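Long-range contacts in beta-glycosidase (Bacteroides caccae, PDB 6T2R), which hydrolyses mucin O-glycans as an endo-acting glycoside hydrolase of family 16, an endo-beta-galactosidase that initiates mucin breakdown in the human gut: residues N59-D64 with D233-G238; A114-A119 with V251-D256; Q158-H163 with D197-H202; S162-T167 with E219-F224. All coordinates share one frame; numbering follows the deposited sequence.

Interaction 1. Residues N59-D64 with D233-G238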
loop_
_atom_site.group_PDB
_atom_site.type_symbol
_atom_site.label_atom_id
_atom_site.label_comp_id
_atom_site.label_asym_id
_atom_site.label_seq_id
_atom_site.Cartn_x
_atom_site.Cartn_y
_atom_site.Cartn_z
ATOM N N ASN A 59 14.689 3.716 -2.172
ATOM C CA ASN A 59 15.798 4.209 -3.025
ATOM C C ASN A 59 15.570 5.544 -3.717
ATOM O O ASN A 59 16.555 6.254 -3.955
ATOM C CB ASN A 59 15.919 3.368 -4.297
ATOM C CG ASN A 59 17.035 2.427 -4.070
ATOM O OD1 ASN A 59 17.643 2.578 -3.042
ATOM N ND2 ASN A 59 17.292 1.516 -4.972
ATOM N N THR A 60 14.379 5.719 -4.256
ATOM C CA THR A 60 14.077 6.754 -5.268
ATOM C C THR A 60 13.193 7.838 -4.657
ATOM O O THR A 60 12.873 8.823 -5.390
ATOM C CB THR A 60 13.411 6.051 -6.451
ATOM O OG1 THR A 60 12.277 5.333 -5.935
ATOM C CG2 THR A 60 14.383 5.134 -7.167
ATOM N N GLN A 61 12.758 7.631 -3.403
ATOM C CA GLN A 61 11.671 8.440 -2.789
ATOM C C GLN A 61 12.218 9.851 -2.693
ATOM O O GLN A 61 13.441 9.963 -2.453
ATOM C CB GLN A 61 11.237 7.843 -1.458
ATOM C CG GLN A 61 10.621 6.451 -1.614
ATOM C CD GLN A 61 9.329 6.363 -2.417
ATOM O OE1 GLN A 61 8.502 7.279 -2.403
ATOM N NE2 GLN A 61 9.151 5.250 -3.127
ATOM N N SER A 62 11.395 10.847 -2.988
ATOM C CA SER A 62 11.873 12.233 -3.279
ATOM C C SER A 62 10.853 13.268 -2.821
ATOM O O SER A 62 9.631 12.994 -2.923
ATOM C CB SER A 62 12.161 12.385 -4.730
ATOM O OG SER A 62 12.379 13.730 -5.076
ATOM N N PHE A 63 11.343 14.424 -2.371
ATOM C CA PHE A 63 10.508 15.612 -2.045
ATOM C C PHE A 63 10.327 16.478 -3.298
ATOM O O PHE A 63 9.573 17.431 -3.256
ATOM C CB PHE A 63 11.092 16.398 -0.871
ATOM C CG PHE A 63 11.017 15.680 0.455
ATOM C CD1 PHE A 63 10.162 14.602 0.647
ATOM C CD2 PHE A 63 11.805 16.083 1.516
ATOM C CE1 PHE A 63 10.110 13.947 1.865
ATOM C CE2 PHE A 63 11.739 15.432 2.738
ATOM C CZ PHE A 63 10.889 14.369 2.912
ATOM N N ASP A 64 10.903 16.082 -4.428
ATOM C CA ASP A 64 10.815 16.855 -5.697
ATOM C C ASP A 64 9.356 17.014 -6.133
ATOM O O ASP A 64 8.694 15.989 -6.388
ATOM C CB ASP A 64 11.615 16.199 -6.831
ATOM C CG ASP A 64 11.937 17.220 -7.893
ATOM O OD1 ASP A 64 10.993 17.950 -8.309
ATOM O OD2 ASP A 64 13.130 17.326 -8.250
ATOM N N ASP A 233 2.823 4.660 -3.097
ATOM C CA ASP A 233 4.070 5.259 -3.619
ATOM C C ASP A 233 4.488 4.556 -4.893
ATOM O O ASP A 233 4.371 3.322 -4.972
ATOM C CB ASP A 233 5.187 5.228 -2.559
ATOM C CG ASP A 233 5.662 3.821 -2.221
ATOM O OD1 ASP A 233 4.926 3.099 -1.511
ATOM O OD2 ASP A 233 6.728 3.441 -2.733
ATOM N N MET A 234 4.920 5.369 -5.850
ATOM C CA MET A 234 5.614 4.933 -7.066
ATOM C C MET A 234 6.998 4.451 -6.635
ATOM O O MET A 234 7.571 4.973 -5.633
ATOM C CB MET A 234 5.718 6.077 -8.081
ATOM C CG MET A 234 6.402 5.701 -9.390
ATOM S SD MET A 234 5.736 4.238 -10.177
ATOM C CE MET A 234 4.116 4.805 -10.695
ATOM N N GLN A 235 7.481 3.461 -7.368
ATOM C CA GLN A 235 8.740 2.754 -7.101
ATOM C C GLN A 235 9.331 2.445 -8.479
ATOM O O GLN A 235 8.548 2.107 -9.425
ATOM C CB GLN A 235 8.464 1.505 -6.247
ATOM C CG GLN A 235 7.968 1.838 -4.853
ATOM C CD GLN A 235 7.586 0.665 -3.979
ATOM O OE1 GLN A 235 7.552 -0.497 -4.387
ATOM N NE2 GLN A 235 7.229 0.992 -2.769
ATOM N N LEU A 236 10.653 2.560 -8.588
ATOM C CA LEU A 236 11.395 2.273 -9.848
ATOM C C LEU A 236 12.666 1.466 -9.543
ATOM O O LEU A 236 13.495 1.950 -8.733
ATOM C CB LEU A 236 11.744 3.602 -10.535
ATOM C CG LEU A 236 10.606 4.279 -11.297
ATOM C CD1 LEU A 236 11.042 5.664 -11.791
ATOM C CD2 LEU A 236 10.130 3.411 -12.456
ATOM N N GLY A 237 12.776 0.271 -10.135
ATOM C CA GLY A 237 13.959 -0.608 -10.039
ATOM C C GLY A 237 14.072 -1.379 -8.725
ATOM O O GLY A 237 13.436 -1.014 -7.703
ATOM N N GLY A 238 14.921 -2.405 -8.754
ATOM C CA GLY A 238 15.220 -3.313 -7.634
ATOM C C GLY A 238 15.385 -4.724 -8.164
ATOM O O GLY A 238 15.175 -4.951 -9.380
HETATM O O HOH W 1 12.057 2.770 -5.968
#
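In the beta-sandwich of this family 16 hydrolase, Gln61 and Thr60 of a loop without regular structure meet residues 233-238, the run with which strand 228-233 ends and passes into a loop. The contact is buried and rests on one direct hydrogen bond. Gln61 NE2 donates a hydrogen bond to Met234 O at 3.0 Å, arriving nearly head-on to the carbonyl (C=O...N angle 161°). The bond is somewhat bent at the hydrogen, and the acceptor stands a little out of the amide plane. A bend in the glutamine chain at chi2 (-64°) brings the amide nearer residues 233-235. Gln61 NE2 also lies 3.0 Å from Asp233 OD2, with amide and carboxylate steeply inclined to each other, and 4.0 Å from Gln235 CG. It donates to Trp57 O as well, so two backbone carbonyls fix how the amide is turned. Beside it, Thr60 works through a water: Thr60 OG1 is 2.6 Å from water 1, which accepts from Leu236 N at 3.0 Å. Thr60 OG1 has a further hydrogen bond to Thr94 OG1, while Thr60 CG2 rests 3.7 Å from Leu236 O. Thr60 and Met234 also make backbone hydrogen bonds to Thr94 and Gly95 of strand 92-98, which moors loop and strand end alike. The contact thus lays the 59-64 loop and the end of strand 228-233 beside strand 92-98 of the family 16 beta-sandwich.

Interaction 2. Residues A114-A119 with V251-D256; sequences ARLHGA and VEMEVD
Glu254 and Arg115 face each other as a hydrogen-bonded pair of antiparallel strands. Arg115 N reaches Glu254 O at 2.8 Å, and Glu254 N returns a nearly straight bond to Arg115 O at 2.9 Å. From this backbone pair the glutamate side chain rises on the same side of the sheet as Arg115. Its CB and CG pass over Arg115 O, and CG also comes to the edge of the His117 ring. Stretched straight past CG (chi2 173°), the chain delivers CD and the carboxylate between the two basic side chains. Glu254 OE1 accepts from Arg115 NH2 at 3.2 Å. Glu254 OE2 takes two bonds, from Arg115 NE at 2.9 Å and from His117 NE2 at 2.6 Å, the two donors coming from opposite faces of the carboxylate plane. The arginine thus grips side-on, with one nitrogen on each oxygen; both oxygens lie near the guanidinium plane, yet the guanidinium and carboxylate planes are 43° apart. This salt bridge and the histidine bond restrain rotation of the carboxylate and probably stabilise its negative charge. Past the strand pair, water 2 accepts from His117 N and donates to Glu252 O, bridging the backbones as they part. Leu116 CD2 lies 3.9 Å from Met253 CB on the other face, and Ala119 CB packs 3.6 Å from Val251 CG2. Strand 251-263 lies between 108-116 and 74-81, with Val251, Met253 and Val255 backbone-bonded to the latter, and 108-116 pairs on with 187-195 through Ala114 and Asn188, continuing the antiparallel order.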
loop_
_atom_site.group_PDB
_atom_site.type_symbol
_atom_site.label_atom_id
_atom_site.label_comp_id
_atom_site.label_asym_id
_atom_site.label_seq_id
_atom_site.Cartn_x
_atom_site.Cartn_y
_atom_site.Cartn_z
ATOM N N ALA A 114 -7.304 3.121 -7.902
ATOM C CA ALA A 114 -6.095 3.619 -8.581
ATOM C C ALA A 114 -6.078 3.094 -9.998
ATOM O O ALA A 114 -6.516 1.926 -10.230
ATOM C CB ALA A 114 -4.846 3.167 -7.852
ATOM N N ARG A 115 -5.521 3.914 -10.887
ATOM C CA ARG A 115 -5.245 3.548 -12.289
ATOM C C ARG A 115 -3.726 3.544 -12.464
ATOM O O ARG A 115 -3.104 4.518 -12.067
ATOM C CB ARG A 115 -5.991 4.505 -13.220
ATOM C CG ARG A 115 -5.712 4.245 -14.698
ATOM C CD ARG A 115 -6.778 4.783 -15.651
ATOM N NE ARG A 115 -6.829 6.216 -15.514
ATOM C CZ ARG A 115 -7.865 6.998 -15.806
ATOM N NH1 ARG A 115 -8.999 6.503 -16.254
ATOM N NH2 ARG A 115 -7.782 8.291 -15.587
ATOM N N LEU A 116 -3.173 2.478 -13.043
ATOM C CA LEU A 116 -1.712 2.271 -13.219
ATOM C C LEU A 116 -1.368 2.396 -14.695
ATOM O O LEU A 116 -2.298 2.228 -15.500
ATOM C CB LEU A 116 -1.337 0.879 -12.688
ATOM C CG LEU A 116 -1.759 0.599 -11.246
ATOM C CD1 LEU A 116 -1.268 -0.752 -10.766
ATOM C CD2 LEU A 116 -1.263 1.697 -10.302
ATOM N N HIS A 117 -0.070 2.581 -14.980
ATOM C CA HIS A 117 0.529 2.734 -16.334
ATOM C C HIS A 117 1.792 1.868 -16.443
ATOM O O HIS A 117 2.687 2.054 -15.625
ATOM C CB HIS A 117 0.786 4.219 -16.633
ATOM C CG HIS A 117 -0.449 5.053 -16.544
ATOM N ND1 HIS A 117 -1.273 5.277 -17.642
ATOM C CD2 HIS A 117 -1.038 5.659 -15.490
ATOM C CE1 HIS A 117 -2.327 5.970 -17.258
ATOM N NE2 HIS A 117 -2.208 6.232 -15.935
ATOM N N GLY A 118 1.841 0.942 -17.413
ATOM C CA GLY A 118 3.002 0.082 -17.694
ATOM C C GLY A 118 4.265 0.898 -17.916
ATOM O O GLY A 118 4.187 1.945 -18.530
ATOM N N ALA A 119 5.388 0.411 -17.393
ATOM C CA ALA A 119 6.757 0.934 -17.557
ATOM C C ALA A 119 7.723 -0.134 -17.043
ATOM O O ALA A 119 7.489 -0.668 -15.951
ATOM C CB ALA A 119 6.941 2.221 -16.788
ATOM N N VAL A 251 6.478 8.059 -15.669
ATOM C CA VAL A 251 5.334 7.139 -15.443
ATOM C C VAL A 251 4.553 7.648 -14.235
ATOM O O VAL A 251 5.173 8.256 -13.318
ATOM C CB VAL A 251 5.828 5.698 -15.297
ATOM C CG1 VAL A 251 6.541 5.476 -13.969
ATOM C CG2 VAL A 251 4.686 4.720 -15.494
ATOM N N GLU A 252 3.234 7.463 -14.273
ATOM C CA GLU A 252 2.336 7.876 -13.169
ATOM C C GLU A 252 1.502 6.701 -12.658
ATOM O O GLU A 252 1.331 5.708 -13.377
ATOM C CB GLU A 252 1.283 8.901 -13.578
ATOM C CG GLU A 252 1.668 9.769 -14.720
ATOM C CD GLU A 252 0.610 10.822 -14.949
ATOM O OE1 GLU A 252 0.982 11.987 -15.030
ATOM O OE2 GLU A 252 -0.572 10.477 -14.934
ATOM N N MET A 253 1.050 6.837 -11.418
ATOM C CA MET A 253 -0.109 6.104 -10.864
ATOM C C MET A 253 -1.070 7.202 -10.451
ATOM O O MET A 253 -0.590 8.260 -10.010
ATOM C CB MET A 253 0.229 5.228 -9.660
ATOM C CG MET A 253 0.943 5.957 -8.538
ATOM S SD MET A 253 1.388 4.889 -7.120
ATOM C CE MET A 253 -0.042 3.791 -7.119
ATOM N N GLU A 254 -2.350 6.982 -10.697
ATOM C CA GLU A 254 -3.435 7.942 -10.371
ATOM C C GLU A 254 -4.282 7.316 -9.281
ATOM O O GLU A 254 -4.713 6.154 -9.443
ATOM C CB GLU A 254 -4.309 8.212 -11.595
ATOM C CG GLU A 254 -3.511 8.269 -12.876
ATOM C CD GLU A 254 -4.363 8.363 -14.118
ATOM O OE1 GLU A 254 -5.119 9.346 -14.220
ATOM O OE2 GLU A 254 -4.237 7.452 -14.986
ATOM N N VAL A 255 -4.532 8.081 -8.236
ATOM C CA VAL A 255 -5.340 7.604 -7.095
ATOM C C VAL A 255 -6.592 8.469 -6.980
ATOM O O VAL A 255 -6.489 9.679 -6.672
ATOM C CB VAL A 255 -4.503 7.600 -5.816
ATOM C CG1 VAL A 255 -5.222 6.888 -4.691
ATOM C CG2 VAL A 255 -3.131 6.987 -6.073
ATOM N N ASP A 256 -7.728 7.814 -7.183
ATOM C CA ASP A 256 -9.082 8.394 -7.063
ATOM C C ASP A 256 -9.425 8.596 -5.589
ATOM O O ASP A 256 -9.897 9.716 -5.247
ATOM C CB ASP A 256 -10.071 7.483 -7.785
ATOM C CG ASP A 256 -11.440 8.083 -8.015
ATOM O OD1 ASP A 256 -11.608 9.296 -7.775
ATOM O OD2 ASP A 256 -12.322 7.311 -8.411
HETATM O O HOH W 2 1.362 3.012 -12.555
#

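Interaction 3. Residues Q158-H163 with D197-H202; sequences QTVHSH and DSLVFH
Phe201, Gln158 and Val160 supply most of the surface buried here, where strands 158-161 and 198-202 face each other without pairing, their axes 8.6 Å apart at closest and running nearly antiparallel (153°). Phe201 contributes most. Its CB is directed toward the opposing strand, and its ring is met at the edge, near the ring plane, by Val160 CG1, which comes within 3.8 Å of Phe201 CZ. Gln158 and Phe201 lie alongside, running in opposite senses. Gln158 CB is 3.7 Å from Phe201 CD1, and Gln158 OE1 approaches Phe201 CB at 3.4 Å, with amide and ring planes 67° apart. Nearly straight through chi2 (-176°), the glutamine carries its amide past the base of the ring to the backbone of the next residue, where Gln158 NE2 donates to His202 O at 3.2 Å. That bond meets the carbonyl well above its plane and is not its main tie: NE2 also donates to Ile146 O, and OE1 accepts from Asn208 ND2. A buried amide is thereby satisfied at both ends, which fixes its rotation within an otherwise apolar layer. Val160 serves two neighbours with one methyl, since Val160 CG1, anti to its carbonyl carbon, also sits 3.7 Å from Leu199 CD1. The Phe201 ring also meets that of Phe209, their planes nearly parallel, and Val144 of strand 143-145 touches both Leu199 and Phe201. Apolar side chains projecting inward from strands of two facing sheets, with one polar group locked among them, are characteristic of the core of the GH16 beta-sandwich, the jelly-roll fold.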
loop_
_atom_site.group_PDB
_atom_site.type_symbol
_atom_site.label_atom_id
_atom_site.label_comp_id
_atom_site.label_asym_id
_atom_site.label_seq_id
_atom_site.Cartn_x
_atom_site.Cartn_y
_atom_site.Cartn_z
ATOM N N GLN A 158 -0.740 -9.432 -4.137
ATOM C CA GLN A 158 -1.087 -9.092 -2.747
ATOM C C GLN A 158 -0.309 -10.063 -1.838
ATOM O O GLN A 158 -0.223 -11.275 -2.187
ATOM C CB GLN A 158 -2.607 -9.117 -2.620
ATOM C CG GLN A 158 -3.299 -8.098 -3.541
ATOM C CD GLN A 158 -4.796 -8.061 -3.327
ATOM O OE1 GLN A 158 -5.493 -9.035 -3.644
ATOM N NE2 GLN A 158 -5.292 -6.962 -2.765
ATOM N N THR A 159 0.282 -9.563 -0.744
ATOM C CA THR A 159 1.301 -10.309 0.044
ATOM C C THR A 159 1.339 -9.835 1.491
ATOM O O THR A 159 0.940 -8.698 1.743
ATOM C CB THR A 159 2.711 -10.121 -0.514
ATOM O OG1 THR A 159 2.644 -10.080 -1.931
ATOM C CG2 THR A 159 3.625 -11.257 -0.121
ATOM N N VAL A 160 1.754 -10.721 2.398
ATOM C CA VAL A 160 2.107 -10.381 3.806
ATOM C C VAL A 160 3.558 -10.793 3.983
ATOM O O VAL A 160 3.991 -11.755 3.335
ATOM C CB VAL A 160 1.203 -11.018 4.891
ATOM C CG1 VAL A 160 -0.256 -10.681 4.679
ATOM C CG2 VAL A 160 1.344 -12.533 4.993
ATOM N N HIS A 161 4.263 -10.073 4.834
ATOM C CA HIS A 161 5.609 -10.449 5.335
ATOM C C HIS A 161 5.596 -10.364 6.857
ATOM O O HIS A 161 4.899 -9.442 7.415
ATOM C CB HIS A 161 6.653 -9.505 4.738
ATOM C CG HIS A 161 6.521 -9.421 3.278
ATOM N ND1 HIS A 161 7.115 -10.334 2.462
ATOM C CD2 HIS A 161 5.826 -8.576 2.491
ATOM C CE1 HIS A 161 6.831 -10.027 1.209
ATOM N NE2 HIS A 161 6.029 -8.978 1.206
ATOM N N SER A 162 6.360 -11.233 7.500
ATOM C CA SER A 162 6.459 -11.294 8.971
ATOM C C SER A 162 7.785 -11.929 9.390
ATOM O O SER A 162 8.487 -12.434 8.552
ATOM C CB SER A 162 5.312 -12.111 9.501
ATOM O OG SER A 162 5.415 -13.476 9.089
ATOM N N HIS A 163 8.006 -12.054 10.691
ATOM C CA HIS A 163 9.088 -12.902 11.264
ATOM C C HIS A 163 8.953 -14.316 10.702
ATOM O O HIS A 163 9.950 -14.940 10.361
ATOM C CB HIS A 163 8.983 -12.876 12.778
ATOM C CG HIS A 163 9.842 -13.847 13.489
ATOM N ND1 HIS A 163 11.190 -13.658 13.602
ATOM C CD2 HIS A 163 9.541 -15.006 14.125
ATOM C CE1 HIS A 163 11.680 -14.654 14.313
ATOM N NE2 HIS A 163 10.698 -15.505 14.633
ATOM N N ASP A 197 -8.507 -13.402 13.152
ATOM C CA ASP A 197 -7.979 -14.745 12.809
ATOM C C ASP A 197 -7.490 -14.799 11.362
ATOM O O ASP A 197 -7.169 -15.907 10.915
ATOM C CB ASP A 197 -9.061 -15.794 12.977
ATOM C CG ASP A 197 -10.057 -15.792 11.821
ATOM O OD1 ASP A 197 -10.508 -14.715 11.406
ATOM O OD2 ASP A 197 -10.394 -16.870 11.364
ATOM N N SER A 198 -7.497 -13.696 10.617
ATOM C CA SER A 198 -7.237 -13.747 9.156
ATOM C C SER A 198 -7.211 -12.360 8.529
ATOM O O SER A 198 -7.921 -11.445 9.015
ATOM C CB SER A 198 -8.257 -14.584 8.453
ATOM O OG SER A 198 -9.546 -14.007 8.657
ATOM N N LEU A 199 -6.464 -12.250 7.433
ATOM C CA LEU A 199 -6.545 -11.119 6.490
ATOM C C LEU A 199 -7.205 -11.649 5.215
ATOM O O LEU A 199 -6.873 -12.773 4.837
ATOM C CB LEU A 199 -5.154 -10.554 6.192
ATOM C CG LEU A 199 -4.296 -10.110 7.376
ATOM C CD1 LEU A 199 -3.028 -9.410 6.860
ATOM C CD2 LEU A 199 -5.061 -9.216 8.351
ATOM N N VAL A 200 -8.088 -10.869 4.584
ATOM C CA VAL A 200 -8.724 -11.232 3.280
ATOM C C VAL A 200 -8.449 -10.113 2.274
ATOM O O VAL A 200 -8.842 -8.964 2.562
ATOM C CB VAL A 200 -10.237 -11.453 3.408
ATOM C CG1 VAL A 200 -10.810 -11.923 2.083
ATOM C CG2 VAL A 200 -10.598 -12.409 4.552
ATOM N N PHE A 201 -7.797 -10.466 1.156
ATOM C CA PHE A 201 -7.375 -9.548 0.066
ATOM C C PHE A 201 -8.392 -9.592 -1.067
ATOM O O PHE A 201 -8.830 -10.682 -1.425
ATOM C CB PHE A 201 -5.990 -9.933 -0.436
ATOM C CG PHE A 201 -4.892 -9.658 0.564
ATOM C CD1 PHE A 201 -4.260 -8.417 0.631
ATOM C CD2 PHE A 201 -4.488 -10.641 1.442
ATOM C CE1 PHE A 201 -3.251 -8.171 1.558
ATOM C CE2 PHE A 201 -3.474 -10.400 2.361
ATOM C CZ PHE A 201 -2.847 -9.181 2.411
ATOM N N HIS A 202 -8.746 -8.427 -1.587
ATOM C CA HIS A 202 -9.732 -8.254 -2.671
ATOM C C HIS A 202 -9.116 -7.331 -3.705
ATOM O O HIS A 202 -8.350 -6.436 -3.325
ATOM C CB HIS A 202 -11.063 -7.669 -2.160
ATOM C CG HIS A 202 -11.783 -8.544 -1.196
ATOM N ND1 HIS A 202 -11.693 -8.364 0.171
ATOM C CD2 HIS A 202 -12.571 -9.632 -1.396
ATOM C CE1 HIS A 202 -12.435 -9.284 0.772
ATOM N NE2 HIS A 202 -12.974 -10.094 -0.177
#

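Interaction 4. Residues S162-T167 with E219-F224; sequences SHYTYT and EGQFPF
Residues 163-167 form a short, weakly bonded helix with a wider pi-type turn, and residues 219-224 pass it as irregular loop, the CA atoms of Tyr164 and Gln221 being 5.0 Å apart. Gly220 turns with positive phi (69°), its CA 5.3 Å from His163 CA. The Tyr164 ring swings out trans to its own nitrogen (chi1 -178°) and lies along Gln221. There Gln221 CG sits over the ring centre, 3.4 Å from the centroid of Tyr164, in a CH-pi contact. The Gln221 amide is turned away and bonded to Pro212 O and Ile214 N; the Tyr164 hydroxyl goes to Asn173 O. His163 CD2 meets Glu219 O, 3.3 Å away, at the ring edge. Ser162 and Thr165 form a capping box: Thr165 N donates to Ser162 OG at 3.0 Å, and Ser162 N to Thr165 OG1 at 2.8 Å. Water 3 links Ser162 OG to Gln221 O, and water 4 accepts from His163 N and donates to Gly220 O. Two bridging waters, each tied to a backbone carbonyl of the loop, and one CH-pi face join the segments, so the polar coupling of helix start to loop is indirect.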
loop_
_atom_site.group_PDB
_atom_site.type_symbol
_atom_site.label_atom_id
_atom_site.label_comp_id
_atom_site.label_asym_id
_atom_site.label_seq_id
_atom_site.Cartn_x
_atom_site.Cartn_y
_atom_site.Cartn_z
ATOM N N SER A 162 6.360 -11.233 7.500
ATOM C CA SER A 162 6.459 -11.294 8.971
ATOM C C SER A 162 7.785 -11.929 9.390
ATOM O O SER A 162 8.487 -12.434 8.552
ATOM C CB SER A 162 5.312 -12.111 9.501
ATOM O OG SER A 162 5.415 -13.476 9.089
ATOM N N HIS A 163 8.006 -12.054 10.691
ATOM C CA HIS A 163 9.088 -12.902 11.264
ATOM C C HIS A 163 8.953 -14.316 10.702
ATOM O O HIS A 163 9.950 -14.940 10.361
ATOM C CB HIS A 163 8.983 -12.876 12.778
ATOM C CG HIS A 163 9.842 -13.847 13.489
ATOM N ND1 HIS A 163 11.190 -13.658 13.602
ATOM C CD2 HIS A 163 9.541 -15.006 14.125
ATOM C CE1 HIS A 163 11.680 -14.654 14.313
ATOM N NE2 HIS A 163 10.698 -15.505 14.633
ATOM N N TYR A 164 7.731 -14.792 10.593
ATOM C CA TYR A 164 7.425 -16.191 10.226
ATOM C C TYR A 164 7.738 -16.392 8.745
ATOM O O TYR A 164 8.408 -17.364 8.447
ATOM C CB TYR A 164 5.970 -16.473 10.608
ATOM C CG TYR A 164 5.458 -17.868 10.358
ATOM C CD1 TYR A 164 4.837 -18.178 9.160
ATOM C CD2 TYR A 164 5.494 -18.841 11.350
ATOM C CE1 TYR A 164 4.282 -19.425 8.939
ATOM C CE2 TYR A 164 4.959 -20.102 11.136
ATOM C CZ TYR A 164 4.364 -20.398 9.918
ATOM O OH TYR A 164 3.779 -21.607 9.695
ATOM N N THR A 165 7.279 -15.496 7.860
ATOM C CA THR A 165 7.448 -15.657 6.411
ATOM C C THR A 165 8.892 -15.379 6.031
ATOM O O THR A 165 9.396 -16.075 5.160
ATOM C CB THR A 165 6.534 -14.738 5.602
ATOM O OG1 THR A 165 6.965 -13.386 5.792
ATOM C CG2 THR A 165 5.072 -14.947 5.938
ATOM N N TYR A 166 9.485 -14.336 6.589
ATOM C CA TYR A 166 10.792 -13.802 6.146
ATOM C C TYR A 166 11.921 -14.363 7.031
ATOM O O TYR A 166 12.785 -15.067 6.532
ATOM C CB TYR A 166 10.775 -12.274 6.137
ATOM C CG TYR A 166 12.038 -11.651 5.608
ATOM C CD1 TYR A 166 12.244 -11.451 4.249
ATOM C CD2 TYR A 166 13.035 -11.239 6.485
ATOM C CE1 TYR A 166 13.412 -10.861 3.782
ATOM C CE2 TYR A 166 14.206 -10.660 6.033
ATOM C CZ TYR A 166 14.395 -10.482 4.676
ATOM O OH TYR A 166 15.539 -9.879 4.266
ATOM N N THR A 167 11.971 -14.048 8.314
ATOM C CA THR A 167 13.091 -14.508 9.177
ATOM C C THR A 167 13.115 -16.049 9.299
ATOM O O THR A 167 14.206 -16.624 9.150
ATOM C CB THR A 167 13.082 -13.795 10.529
ATOM O OG1 THR A 167 12.931 -12.393 10.302
ATOM C CG2 THR A 167 14.356 -14.052 11.295
ATOM N N GLU A 219 6.381 -18.335 16.657
ATOM C CA GLU A 219 5.825 -17.007 16.966
ATOM C C GLU A 219 5.886 -16.093 15.740
ATOM O O GLU A 219 6.605 -16.409 14.769
ATOM C CB GLU A 219 6.690 -16.346 18.026
ATOM C CG GLU A 219 7.323 -17.332 18.974
ATOM C CD GLU A 219 8.188 -16.616 19.988
ATOM O OE1 GLU A 219 7.671 -16.296 21.058
ATOM O OE2 GLU A 219 9.353 -16.353 19.665
ATOM N N GLY A 220 5.252 -14.937 15.864
ATOM C CA GLY A 220 5.240 -13.899 14.823
ATOM C C GLY A 220 4.446 -14.296 13.587
ATOM O O GLY A 220 4.582 -13.609 12.570
ATOM N N GLN A 221 3.605 -15.326 13.647
ATOM C CA GLN A 221 2.911 -15.789 12.418
ATOM C C GLN A 221 1.767 -14.819 12.074
ATOM O O GLN A 221 1.390 -14.800 10.902
ATOM C CB GLN A 221 2.467 -17.254 12.540
ATOM C CG GLN A 221 1.939 -17.800 11.230
ATOM C CD GLN A 221 0.456 -17.509 11.058
ATOM O OE1 GLN A 221 -0.274 -17.360 12.043
ATOM N NE2 GLN A 221 0.004 -17.424 9.811
ATOM N N PHE A 222 1.195 -14.113 13.045
ATOM C CA PHE A 222 0.047 -13.202 12.800
ATOM C C PHE A 222 0.134 -11.959 13.673
ATOM O O PHE A 222 -0.624 -11.801 14.610
ATOM C CB PHE A 222 -1.301 -13.875 12.973
ATOM C CG PHE A 222 -2.412 -13.255 12.151
ATOM C CD1 PHE A 222 -2.637 -13.647 10.825
ATOM C CD2 PHE A 222 -3.228 -12.286 12.684
ATOM C CE1 PHE A 222 -3.685 -13.133 10.080
ATOM C CE2 PHE A 222 -4.269 -11.758 11.925
ATOM C CZ PHE A 222 -4.493 -12.171 10.631
ATOM N N PRO A 223 1.033 -11.008 13.333
ATOM C CA PRO A 223 1.227 -9.785 14.110
ATOM C C PRO A 223 0.331 -8.604 13.675
ATOM O O PRO A 223 0.438 -7.497 14.227
ATOM C CB PRO A 223 2.700 -9.497 13.773
ATOM C CG PRO A 223 2.844 -9.873 12.310
ATOM C CD PRO A 223 1.945 -11.084 12.179
ATOM N N PHE A 224 -0.574 -8.850 12.726
ATOM C CA PHE A 224 -1.210 -7.776 11.923
ATOM C C PHE A 224 -2.305 -7.008 12.707
ATOM O O PHE A 224 -2.605 -5.886 12.284
ATOM C CB PHE A 224 -1.737 -8.365 10.619
ATOM C CG PHE A 224 -0.737 -9.225 9.879
ATOM C CD1 PHE A 224 0.356 -8.654 9.247
ATOM C CD2 PHE A 224 -0.902 -10.608 9.798
ATOM C CE1 PHE A 224 1.264 -9.429 8.540
ATOM C CE2 PHE A 224 0.019 -11.391 9.111
ATOM C CZ PHE A 224 1.106 -10.798 8.495
HETATM O O HOH W 3 3.021 -14.587 8.936
HETATM O O HOH W 4 5.989 -11.324 12.626
#

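From the N terminus, residues 59-64 open interaction 1, which closes only at 233-238. Before that, 114-119 starts interaction 2, which ends later still, at 251-256; the two therefore cross, and they touch where Met234 packs on Met253 and Val251. Both enclose interactions 3 and 4, which set out from neighbouring stretches sharing Ser162 and His163. Interaction 3 closes first, at 197-202, and interaction 4 at 219-224; they meet where Phe222 and Phe224 pack on Leu199 and Val160. Interactions 2 and 3 lie on opposite sides of the chain's centre. Interaction 2 pairs strands, interaction 3 packs facing strands, and interactions 1 and 4 fasten loops to a strand end and a short helix.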